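Local coordinates for protein putative succinylglutamate desuccinylase / aspartoacylase (Shewanella amazonensis, PDB 3FMC) that probably acts as a zinc-dependent hydrolase of the succinylglutamate desuccinylase/aspartoacylase family, with a substrate that is not established, at residues Gly33-Ile38 / His163-Val168; Tyr104-Phe109 / Asn204-Ala209; Thr133-Cys138 / Leu158-His163; Val216-Leu221 / Val234-Leu239. All coordinates share one frame; numbering follows the deposited sequence.

Interaction 1. Residues Gly33-Ile38 / His163-Val168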
# COMPACT_ATOMS: atom_id res chain seq x y z
N GLY C 33 -9.42 -28.48 36.29
CA GLY C 33 -8.22 -28.14 35.54
C GLY C 33 -8.15 -26.64 35.25
O GLY C 33 -9.16 -25.93 35.37
N PRO C 34 -6.95 -26.15 34.91
CA PRO C 34 -6.88 -24.73 34.57
C PRO C 34 -7.64 -24.42 33.28
O PRO C 34 -7.81 -25.31 32.43
CB PRO C 34 -5.38 -24.49 34.32
CG PRO C 34 -4.65 -25.70 34.86
CD PRO C 34 -5.64 -26.83 34.83
N SER C 35 -8.06 -23.17 33.14
CA SER C 35 -8.73 -22.70 31.92
C SER C 35 -7.68 -22.17 30.95
O SER C 35 -6.64 -21.60 31.33
CB SER C 35 -9.77 -21.63 32.19
OG SER C 35 -9.21 -20.52 32.86
N VAL C 36 -7.97 -22.31 29.67
CA VAL C 36 -7.02 -21.96 28.62
C VAL C 36 -7.72 -21.09 27.57
O VAL C 36 -8.86 -21.36 27.15
CB VAL C 36 -6.48 -23.21 27.92
CG1 VAL C 36 -5.35 -22.87 26.93
CG2 VAL C 36 -5.99 -24.26 28.99
N TYR C 37 -6.99 -20.07 27.15
CA TYR C 37 -7.41 -19.17 26.08
C TYR C 37 -6.33 -19.19 24.98
O TYR C 37 -5.17 -18.97 25.28
CB TYR C 37 -7.62 -17.77 26.59
CG TYR C 37 -7.91 -16.76 25.49
CD1 TYR C 37 -9.21 -16.51 25.05
CD2 TYR C 37 -6.86 -16.07 24.89
CE1 TYR C 37 -9.44 -15.55 24.01
CE2 TYR C 37 -7.09 -15.13 23.88
CZ TYR C 37 -8.40 -14.88 23.45
OH TYR C 37 -8.67 -13.97 22.45
N ILE C 38 -6.75 -19.51 23.76
CA ILE C 38 -5.82 -19.64 22.60
C ILE C 38 -6.35 -18.75 21.48
O ILE C 38 -7.55 -18.79 21.17
CB ILE C 38 -5.75 -21.10 22.09
CG1 ILE C 38 -5.47 -22.05 23.27
CG2 ILE C 38 -4.71 -21.24 20.96
CD1 ILE C 38 -5.34 -23.55 22.89
N HIS C 163 -7.71 -12.43 29.96
CA HIS C 163 -7.61 -12.22 31.41
C HIS C 163 -8.44 -13.22 32.22
O HIS C 163 -8.15 -13.47 33.39
CB HIS C 163 -8.06 -10.82 31.78
CG HIS C 163 -7.04 -9.76 31.56
ND1 HIS C 163 -5.69 -9.95 31.80
CD2 HIS C 163 -7.19 -8.44 31.28
CE1 HIS C 163 -5.05 -8.80 31.61
NE2 HIS C 163 -5.94 -7.87 31.28
N ARG C 164 -9.49 -13.76 31.61
CA ARG C 164 -10.34 -14.72 32.30
C ARG C 164 -9.73 -16.11 32.45
O ARG C 164 -10.17 -16.85 33.29
CB ARG C 164 -11.68 -14.89 31.59
CG ARG C 164 -12.51 -13.63 31.55
CD ARG C 164 -13.74 -13.85 30.70
NE ARG C 164 -14.46 -12.58 30.59
CZ ARG C 164 -15.29 -12.10 31.53
NH1 ARG C 164 -15.52 -12.78 32.66
NH2 ARG C 164 -15.90 -10.93 31.35
N ALA C 165 -8.72 -16.43 31.66
CA ALA C 165 -8.05 -17.74 31.67
C ALA C 165 -6.80 -17.82 32.59
O ALA C 165 -6.19 -16.81 32.95
CB ALA C 165 -7.64 -18.11 30.22
N ASP C 166 -6.42 -19.05 32.93
CA ASP C 166 -5.22 -19.34 33.69
C ASP C 166 -4.01 -19.44 32.77
O ASP C 166 -2.90 -19.19 33.20
CB ASP C 166 -5.35 -20.65 34.45
CG ASP C 166 -6.53 -20.63 35.42
OD1 ASP C 166 -6.74 -19.59 36.09
OD2 ASP C 166 -7.29 -21.63 35.43
N ILE C 167 -4.25 -19.88 31.54
CA ILE C 167 -3.21 -20.09 30.52
C ILE C 167 -3.62 -19.39 29.23
O ILE C 167 -4.74 -19.58 28.74
CB ILE C 167 -3.03 -21.59 30.24
CG1 ILE C 167 -2.64 -22.34 31.53
CG2 ILE C 167 -1.98 -21.84 29.12
CD1 ILE C 167 -2.80 -23.84 31.41
N VAL C 168 -2.70 -18.60 28.69
CA VAL C 168 -2.92 -17.86 27.45
C VAL C 168 -1.87 -18.26 26.44
O VAL C 168 -0.67 -18.16 26.75
CB VAL C 168 -2.85 -16.34 27.70
CG1 VAL C 168 -2.87 -15.56 26.40
CG2 VAL C 168 -4.01 -15.89 28.67
O HOH W 1 -9.37 -18.51 35.41

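Interaction 2. Residues Tyr104-Phe109 / Asn204-Ala209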
# COMPACT_ATOMS: atom_id res chain seq x y z
N TYR C 104 -2.11 -3.60 23.08
CA TYR C 104 -2.73 -4.11 24.33
C TYR C 104 -2.64 -3.09 25.46
O TYR C 104 -1.86 -2.14 25.40
CB TYR C 104 -2.20 -5.52 24.69
CG TYR C 104 -2.62 -6.60 23.68
CD1 TYR C 104 -3.80 -7.30 23.83
CD2 TYR C 104 -1.86 -6.88 22.56
CE1 TYR C 104 -4.21 -8.24 22.96
CE2 TYR C 104 -2.27 -7.83 21.65
CZ TYR C 104 -3.46 -8.51 21.83
OH TYR C 104 -3.80 -9.49 20.92
N LEU C 105 -3.41 -3.33 26.51
CA LEU C 105 -3.56 -2.40 27.61
C LEU C 105 -2.66 -2.73 28.78
O LEU C 105 -2.73 -3.84 29.29
CB LEU C 105 -5.02 -2.48 28.08
CG LEU C 105 -5.45 -1.59 29.26
CD1 LEU C 105 -5.04 -0.13 29.04
CD2 LEU C 105 -6.96 -1.77 29.53
N ASP C 106 -1.79 -1.78 29.13
CA ASP C 106 -0.91 -1.87 30.31
C ASP C 106 -1.74 -1.31 31.42
O ASP C 106 -2.14 -0.13 31.38
CB ASP C 106 0.32 -1.01 30.13
CG ASP C 106 1.44 -1.26 31.18
OD1 ASP C 106 1.42 -2.23 31.95
OD2 ASP C 106 2.41 -0.46 31.17
N HIS C 107 -2.05 -2.13 32.41
CA HIS C 107 -2.83 -1.64 33.53
C HIS C 107 -2.00 -0.66 34.36
O HIS C 107 -0.94 -0.98 34.86
CB HIS C 107 -3.42 -2.78 34.33
CG HIS C 107 -4.38 -3.62 33.53
ND1 HIS C 107 -5.65 -3.19 33.20
CD2 HIS C 107 -4.26 -4.87 33.03
CE1 HIS C 107 -6.27 -4.15 32.53
NE2 HIS C 107 -5.44 -5.18 32.41
N GLY C 108 -2.49 0.55 34.46
CA GLY C 108 -1.78 1.59 35.19
C GLY C 108 -1.98 1.63 36.70
O GLY C 108 -1.19 2.27 37.39
N PHE C 109 -3.01 0.98 37.23
CA PHE C 109 -3.26 1.06 38.67
C PHE C 109 -2.07 0.57 39.54
O PHE C 109 -1.22 -0.26 39.13
CB PHE C 109 -4.59 0.40 39.04
CG PHE C 109 -4.60 -1.08 38.91
CD1 PHE C 109 -4.91 -1.70 37.70
CD2 PHE C 109 -4.36 -1.87 40.02
CE1 PHE C 109 -4.93 -3.07 37.62
CE2 PHE C 109 -4.39 -3.23 39.94
CZ PHE C 109 -4.66 -3.84 38.76
N ASN C 204 9.86 -9.40 33.07
CA ASN C 204 8.65 -8.71 33.50
C ASN C 204 8.66 -7.25 32.99
O ASN C 204 9.02 -6.31 33.70
CB ASN C 204 8.52 -8.72 35.02
CG ASN C 204 7.15 -8.29 35.49
OD1 ASN C 204 6.27 -7.99 34.67
ND2 ASN C 204 6.97 -8.18 36.81
N SER C 205 8.21 -7.08 31.76
CA SER C 205 8.21 -5.78 31.13
C SER C 205 7.09 -5.73 30.14
O SER C 205 6.94 -6.64 29.34
CB SER C 205 9.53 -5.61 30.40
OG SER C 205 9.60 -4.34 29.80
N PHE C 206 6.29 -4.67 30.19
CA PHE C 206 5.22 -4.49 29.22
C PHE C 206 5.70 -3.75 27.97
O PHE C 206 6.19 -2.61 28.06
CB PHE C 206 4.07 -3.72 29.83
CG PHE C 206 2.93 -3.55 28.91
CD1 PHE C 206 1.93 -4.51 28.84
CD2 PHE C 206 2.87 -2.44 28.08
CE1 PHE C 206 0.88 -4.36 27.98
CE2 PHE C 206 1.78 -2.28 27.22
CZ PHE C 206 0.80 -3.24 27.18
N GLY C 207 5.54 -4.39 26.82
CA GLY C 207 5.92 -3.80 25.57
C GLY C 207 4.82 -3.73 24.51
O GLY C 207 5.13 -3.63 23.34
N GLY C 208 3.56 -3.82 24.93
CA GLY C 208 2.41 -3.66 24.04
C GLY C 208 1.75 -4.93 23.51
O GLY C 208 0.67 -4.84 22.97
N ALA C 209 2.39 -6.09 23.72
CA ALA C 209 1.94 -7.38 23.20
C ALA C 209 0.98 -8.14 24.12
O ALA C 209 0.92 -7.88 25.30
CB ALA C 209 3.17 -8.28 22.84

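Interaction 3. Residues Thr133-Cys138 / Leu158-His163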
# COMPACT_ATOMS: atom_id res chain seq x y z
N THR C 133 -10.67 -7.06 38.71
CA THR C 133 -10.14 -5.72 38.51
C THR C 133 -9.58 -5.57 37.09
O THR C 133 -9.82 -4.57 36.43
CB THR C 133 -9.04 -5.40 39.53
OG1 THR C 133 -9.63 -5.26 40.83
CG2 THR C 133 -8.26 -4.08 39.17
N LEU C 134 -8.84 -6.57 36.64
CA LEU C 134 -8.27 -6.52 35.28
C LEU C 134 -9.37 -6.48 34.20
O LEU C 134 -9.25 -5.71 33.25
CB LEU C 134 -7.35 -7.72 35.02
CG LEU C 134 -6.16 -7.90 35.97
CD1 LEU C 134 -5.32 -9.11 35.44
CD2 LEU C 134 -5.30 -6.66 36.14
N VAL C 135 -10.40 -7.30 34.36
CA VAL C 135 -11.54 -7.39 33.45
C VAL C 135 -12.30 -6.05 33.47
O VAL C 135 -12.68 -5.49 32.42
CB VAL C 135 -12.44 -8.59 33.78
CG1 VAL C 135 -13.77 -8.54 33.01
CG2 VAL C 135 -11.73 -9.90 33.49
N GLU C 136 -12.46 -5.49 34.64
CA GLU C 136 -13.17 -4.21 34.75
C GLU C 136 -12.39 -3.07 34.13
O GLU C 136 -12.99 -2.13 33.58
CB GLU C 136 -13.52 -3.89 36.21
CG GLU C 136 -14.22 -2.50 36.38
CD GLU C 136 -15.48 -2.30 35.49
OE1 GLU C 136 -16.15 -3.30 35.14
OE2 GLU C 136 -15.79 -1.13 35.16
N GLU C 137 -11.06 -3.11 34.24
CA GLU C 137 -10.20 -2.08 33.70
C GLU C 137 -10.26 -2.02 32.15
O GLU C 137 -10.15 -0.93 31.55
CB GLU C 137 -8.76 -2.25 34.20
CG GLU C 137 -8.55 -1.79 35.63
CD GLU C 137 -8.75 -0.29 35.82
OE1 GLU C 137 -7.90 0.50 35.41
OE2 GLU C 137 -9.78 0.09 36.38
N CYS C 138 -10.44 -3.19 31.54
CA CYS C 138 -10.59 -3.29 30.08
C CYS C 138 -11.93 -2.63 29.67
O CYS C 138 -11.99 -1.90 28.69
CB CYS C 138 -10.59 -4.75 29.62
SG CYS C 138 -8.96 -5.55 29.74
N LEU C 158 -9.85 -8.73 22.92
CA LEU C 158 -9.12 -10.00 23.07
C LEU C 158 -8.57 -10.18 24.47
O LEU C 158 -8.70 -11.25 25.07
CB LEU C 158 -7.95 -10.05 22.08
CG LEU C 158 -8.34 -10.07 20.58
CD1 LEU C 158 -7.14 -9.89 19.66
CD2 LEU C 158 -9.07 -11.33 20.26
N GLN C 159 -8.02 -9.10 25.01
CA GLN C 159 -7.38 -9.07 26.31
C GLN C 159 -8.33 -9.40 27.42
O GLN C 159 -7.99 -10.14 28.34
CB GLN C 159 -6.70 -7.73 26.53
CG GLN C 159 -5.78 -7.69 27.78
CD GLN C 159 -5.01 -6.42 27.87
OE1 GLN C 159 -4.70 -5.79 26.84
NE2 GLN C 159 -4.64 -6.03 29.10
N SER C 160 -9.53 -8.83 27.36
CA SER C 160 -10.53 -9.08 28.39
C SER C 160 -10.87 -10.57 28.42
O SER C 160 -11.05 -11.13 29.52
CB SER C 160 -11.78 -8.24 28.16
OG SER C 160 -12.77 -8.63 29.08
N MSE C 161 -10.94 -11.21 27.25
CA MSE C 161 -11.17 -12.66 27.21
C MSE C 161 -9.97 -13.43 27.80
O MSE C 161 -10.16 -14.36 28.60
CB MSE C 161 -11.47 -13.15 25.80
CG MSE C 161 -12.86 -12.69 25.26
SE MSE C 161 -13.28 -13.60 23.65
CE MSE C 161 -11.93 -12.64 22.43
N ALA C 162 -8.77 -13.00 27.42
CA ALA C 162 -7.52 -13.65 27.85
C ALA C 162 -7.37 -13.59 29.38
O ALA C 162 -6.94 -14.53 30.00
CB ALA C 162 -6.33 -12.96 27.20
N HIS C 163 -7.71 -12.43 29.96
CA HIS C 163 -7.61 -12.22 31.41
C HIS C 163 -8.44 -13.22 32.22
O HIS C 163 -8.15 -13.47 33.39
CB HIS C 163 -8.06 -10.82 31.78
CG HIS C 163 -7.04 -9.76 31.56
ND1 HIS C 163 -5.69 -9.95 31.80
CD2 HIS C 163 -7.19 -8.44 31.28
CE1 HIS C 163 -5.05 -8.80 31.61
NE2 HIS C 163 -5.94 -7.87 31.28
O HOH W 2 -13.91 -6.36 30.17

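Interaction 4. Residues Val216-Leu221 / Val234-Leu239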
# COMPACT_ATOMS: atom_id res chain seq x y z
N VAL C 216 2.06 -9.51 32.83
CA VAL C 216 2.68 -8.48 33.66
C VAL C 216 1.88 -8.18 34.94
O VAL C 216 2.50 -8.03 36.02
CB VAL C 216 3.07 -7.18 32.87
CG1 VAL C 216 3.43 -6.05 33.80
CG2 VAL C 216 4.23 -7.46 31.92
N PRO C 217 0.54 -8.04 34.85
CA PRO C 217 -0.10 -7.67 36.13
C PRO C 217 0.11 -8.73 37.21
O PRO C 217 0.34 -8.41 38.39
CB PRO C 217 -1.60 -7.57 35.78
CG PRO C 217 -1.66 -7.41 34.29
CD PRO C 217 -0.45 -8.11 33.74
N TRP C 218 0.00 -9.98 36.80
CA TRP C 218 0.16 -11.13 37.74
C TRP C 218 1.56 -11.33 38.27
O TRP C 218 1.72 -11.76 39.45
CB TRP C 218 -0.34 -12.39 37.11
CG TRP C 218 -1.78 -12.35 36.75
CD1 TRP C 218 -2.30 -12.11 35.52
CD2 TRP C 218 -2.91 -12.62 37.61
NE1 TRP C 218 -3.68 -12.17 35.57
CE2 TRP C 218 -4.08 -12.49 36.83
CE3 TRP C 218 -3.03 -12.94 38.97
CZ2 TRP C 218 -5.37 -12.69 37.36
CZ3 TRP C 218 -4.33 -13.11 39.51
CH2 TRP C 218 -5.47 -13.00 38.69
N TRP C 219 2.57 -11.08 37.42
CA TRP C 219 3.97 -11.25 37.79
C TRP C 219 4.31 -10.14 38.78
O TRP C 219 4.95 -10.38 39.80
CB TRP C 219 4.87 -11.11 36.57
CG TRP C 219 6.26 -11.68 36.70
CD1 TRP C 219 6.94 -12.01 37.85
CD2 TRP C 219 7.15 -11.95 35.62
NE1 TRP C 219 8.18 -12.47 37.55
CE2 TRP C 219 8.35 -12.45 36.18
CE3 TRP C 219 7.07 -11.82 34.22
CZ2 TRP C 219 9.44 -12.83 35.40
CZ3 TRP C 219 8.15 -12.19 33.45
CH2 TRP C 219 9.33 -12.69 34.05
N THR C 220 3.88 -8.92 38.46
CA THR C 220 4.09 -7.78 39.35
C THR C 220 3.40 -8.00 40.72
O THR C 220 3.97 -7.66 41.74
CB THR C 220 3.58 -6.50 38.69
OG1 THR C 220 4.34 -6.28 37.48
CG2 THR C 220 3.76 -5.33 39.62
N LEU C 221 2.19 -8.54 40.71
CA LEU C 221 1.46 -8.84 41.93
C LEU C 221 2.22 -9.88 42.77
O LEU C 221 2.30 -9.73 43.98
CB LEU C 221 0.06 -9.42 41.61
CG LEU C 221 -0.80 -9.85 42.80
CD1 LEU C 221 -1.22 -8.60 43.58
CD2 LEU C 221 -2.02 -10.63 42.35
N VAL C 234 2.91 -16.64 40.30
CA VAL C 234 2.40 -15.93 39.12
C VAL C 234 1.25 -16.82 38.68
O VAL C 234 1.49 -17.91 38.20
CB VAL C 234 3.48 -15.75 38.06
CG1 VAL C 234 2.97 -14.81 36.91
CG2 VAL C 234 4.73 -15.16 38.73
N ARG C 235 0.02 -16.34 38.85
CA ARG C 235 -1.16 -17.18 38.65
C ARG C 235 -1.68 -17.25 37.22
O ARG C 235 -2.80 -17.71 37.00
CB ARG C 235 -2.26 -16.77 39.62
CG ARG C 235 -1.86 -16.89 41.09
CD ARG C 235 -1.96 -18.31 41.63
NE ARG C 235 -1.64 -18.32 43.06
CZ ARG C 235 -2.10 -19.20 43.96
NH1 ARG C 235 -2.96 -20.15 43.62
NH2 ARG C 235 -1.71 -19.09 45.23
N VAL C 236 -0.88 -16.81 36.26
CA VAL C 236 -1.24 -16.96 34.84
C VAL C 236 -0.01 -17.30 34.03
O VAL C 236 1.06 -16.75 34.27
CB VAL C 236 -1.94 -15.68 34.27
CG1 VAL C 236 -1.65 -15.48 32.74
CG2 VAL C 236 -3.47 -15.71 34.60
N SER C 237 -0.18 -18.19 33.05
CA SER C 237 0.86 -18.58 32.13
C SER C 237 0.47 -17.88 30.81
O SER C 237 -0.68 -17.91 30.45
CB SER C 237 0.90 -20.09 31.96
OG SER C 237 1.29 -20.68 33.19
N ALA C 238 1.42 -17.27 30.13
CA ALA C 238 1.16 -16.58 28.84
C ALA C 238 2.40 -16.75 28.00
O ALA C 238 3.50 -16.26 28.34
CB ALA C 238 0.82 -15.12 29.04
N LEU C 239 2.21 -17.50 26.92
CA LEU C 239 3.29 -17.89 26.01
C LEU C 239 2.91 -17.50 24.58
O LEU C 239 1.72 -17.55 24.22
CB LEU C 239 3.43 -19.41 26.09
CG LEU C 239 3.71 -19.88 27.53
CD1 LEU C 239 2.93 -21.09 27.83
CD2 LEU C 239 5.20 -20.07 27.71
O HOH W 3 0.01 -13.73 40.45

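Interaction 1. Residues Gly33-Ile38 / His163-Val168
S35 and D166 grip each other through backbone and side chain. S35 N donates to D166 OD2 at 2.9 Å. It reaches OD2 on the anti side, 33° out of the carboxylate plane. S35 OG stands between its own backbone N and carbonyl carbon (chi1 57°), and from there it accepts D166 N at 3.2 Å. D166 N also makes a weak bond to S35 O. The main donor to S35 O is I167 N, 3.0 Å away and nearly along the C=O axis. One water rounds off this polar group. It donates to R164 O and D166 OD1 and accepts from S35 OG. D166 OD1 has a further partner in R131, a long and weak ion pair.

Strands 36-40 and 167-174 are parallel neighbours in the sheet of the catalytic domain. V36 is paired with I167, and Y37 with V168. Y37 N donates to I167 O at 2.8 Å in an almost straight bond. On its other edge the first strand bonds through V36 and I38 to S70 of strand 69-72.

On the V36 and I167 face, I167 CD1 is touched by P34 CB at 3.9 Å and by V36 CG2 at 4.0 Å. On the Y37 and V168 face, A165 CB packs on Y37 CB at 3.6 Å. V168 CG1 lies at the edge of the Y37 ring, 4.3 Å from CD2. The phenol oxygen of that ring has its polar partner outside the two segments, in Q39 OE1.

Interaction 2. Residues Tyr104-Phe109 / Asn204-Ala209
The F206 ring and the D106 carboxylate are stacked, with planes 5° apart. D106 CB sits over the middle of the ring, 3.5 Å from its centroid, in a CH-pi contact. D106 CG is anti to the backbone N (chi1 -168°) and lies 3.6 Å from F206 CG. D106 OD1 reaches the base of the side chain, 3.7 Å from F206 CB. On the opposite face of the ring G208 N stands 3.3 Å above the plane, shifted toward the rim. The peptide carbonyl of Y104 meets the edge, with Y104 O 3.4 Å from F206 CZ. The Y104 ring has G208 O at its own edge, in plane and 3.3 Å from CD2.

That same G208 O accepts Y104 N at 3.0 Å, the one hydrogen bond between the segments. An alanine in place of F206 would remove the ring and would probably leave the D106 carboxylate without its stacking surface and a gap between D106 and the G208 backbone. G208 has a positive phi (98°), at which a CB would run into the carbonyl oxygen of G207.

A209 is the N-cap of helix 210-227. The carboxylate of E212 accepts both G207 N and A209 N at this helix start. Y104 OH bonds to Q39 NE2. The Y104 side chain also lies near, without touching, H43, E46 and H172. These three could form a vacant metal site, with the His-x-x-Glu spacing of the zinc carboxypeptidases, so the two loops probably meet beside the catalytic pocket.

Interaction 3. Residues Thr133-Cys138 / Leu158-His163
L134 lies over one face of the H163 imidazole. Its CB is above the ring centre, 3.9 Å from the centroid, in a CH-pi contact. Its CD1 reaches over the same face to within 3.8 Å of H163 ND1. The two side chains cross at about a right angle. C138 SG comes to the ring from a different direction. With SG anti to the carbonyl carbon (chi1 -71°), it is in the ring plane at the edge, 3.7 Å from H163 CD2. C138 CB packs on S160 CB at 4.0 Å.

The helices 123-142 and 150-163 form an antiparallel hairpin. The axes of the two short segments approach to 9.1 Å at 170°. The backbones come nearest at V135 and S160. There a water donates to V135 O at 2.7 Å and hydrogen-bonds S160 OG at 2.8 Å.

H163 NE2 accepts Q159 NE2 at 3.1 Å. Q159 OE1 takes the L105 N-H. H107 NE2, from a loop, hydrogen-bonds H163 NE2 too. An alanine at H163 would probably leave Q159 NE2 and H107 NE2 without this shared partner and open a gap against L134 and C138.

No direct hydrogen bond joins the two helices here. Carbon and sulphur carry the contact, while the imidazole NE2 bonds within its own helix and to a loop. S160 O is buried with no partner in the model, which probably costs the packing something.

Interaction 4. Residues Val216-Leu221 / Val234-Leu239
V234, R235 and V236 form the lead into strand 237-243, and W218 and W219 of helix 210-227 pack on it. The contacts of V236 and R235 are tentative, because each residue has a second deposited conformer. In the conformer given here, V236 CG2 lies over one face of the W218 indole, 3.9 Å from the centroid of the five-membered ring and 19° off its normal, in a CH-pi contact. It sits toward the rim, 3.7 Å from NE1. R235 CB approaches the six-membered part, 4.0 Å from W218 CE3.

V234 packs with both methyls on the start of W219. Its CG1 is 3.8 Å from W219 N, and its CG2 is 3.9 Å from W219 CD1. CG1 also touches W218 CB, which is 4.1 Å away. W218 CG is anti to the carbonyl carbon (chi1 -61°), and the indole it carries lies against V236. Other aromatic rings meet both indoles edge-to-face: F130 meets W218, and Y186 meets W219.

The polar link is indirect. A water donates to W218 O at 2.8 Å and accepts R235 N at 3.1 Å. It also lies in the plane of the W218 ring, at its edge. The helix is kinked at P217 and W218, whose N atoms have no bond to the turn before.

S237 carries on into the sheet, where its backbone bonds to D166 and V168. A helix laid against the start of a sheet strand in this way fits the alpha/beta/alpha fold of the zinc exopeptidase clan.

Interactions 1 and 3 share H163, and their centres are 12 Å apart. H163 also joins interaction 3 to interaction 2, since its NE2 lies 3.0 Å from H107 NE2. A second tie there is L105 N to Q159 OE1 at 2.8 Å. Interactions 1 and 4 meet in the sheet, where strands 167-174 and 237-243 are neighbours and V168 N lies 2.8 Å from S237 O. Interactions 3 and 4 touch between L134 CD1 and W218 NE1 at 3.5 Å. N204 packs on W219 and V216, linking interactions 2 and 4. Y104 of interaction 2 lies near the possible metal site, and interaction 3 backs that loop through Q159.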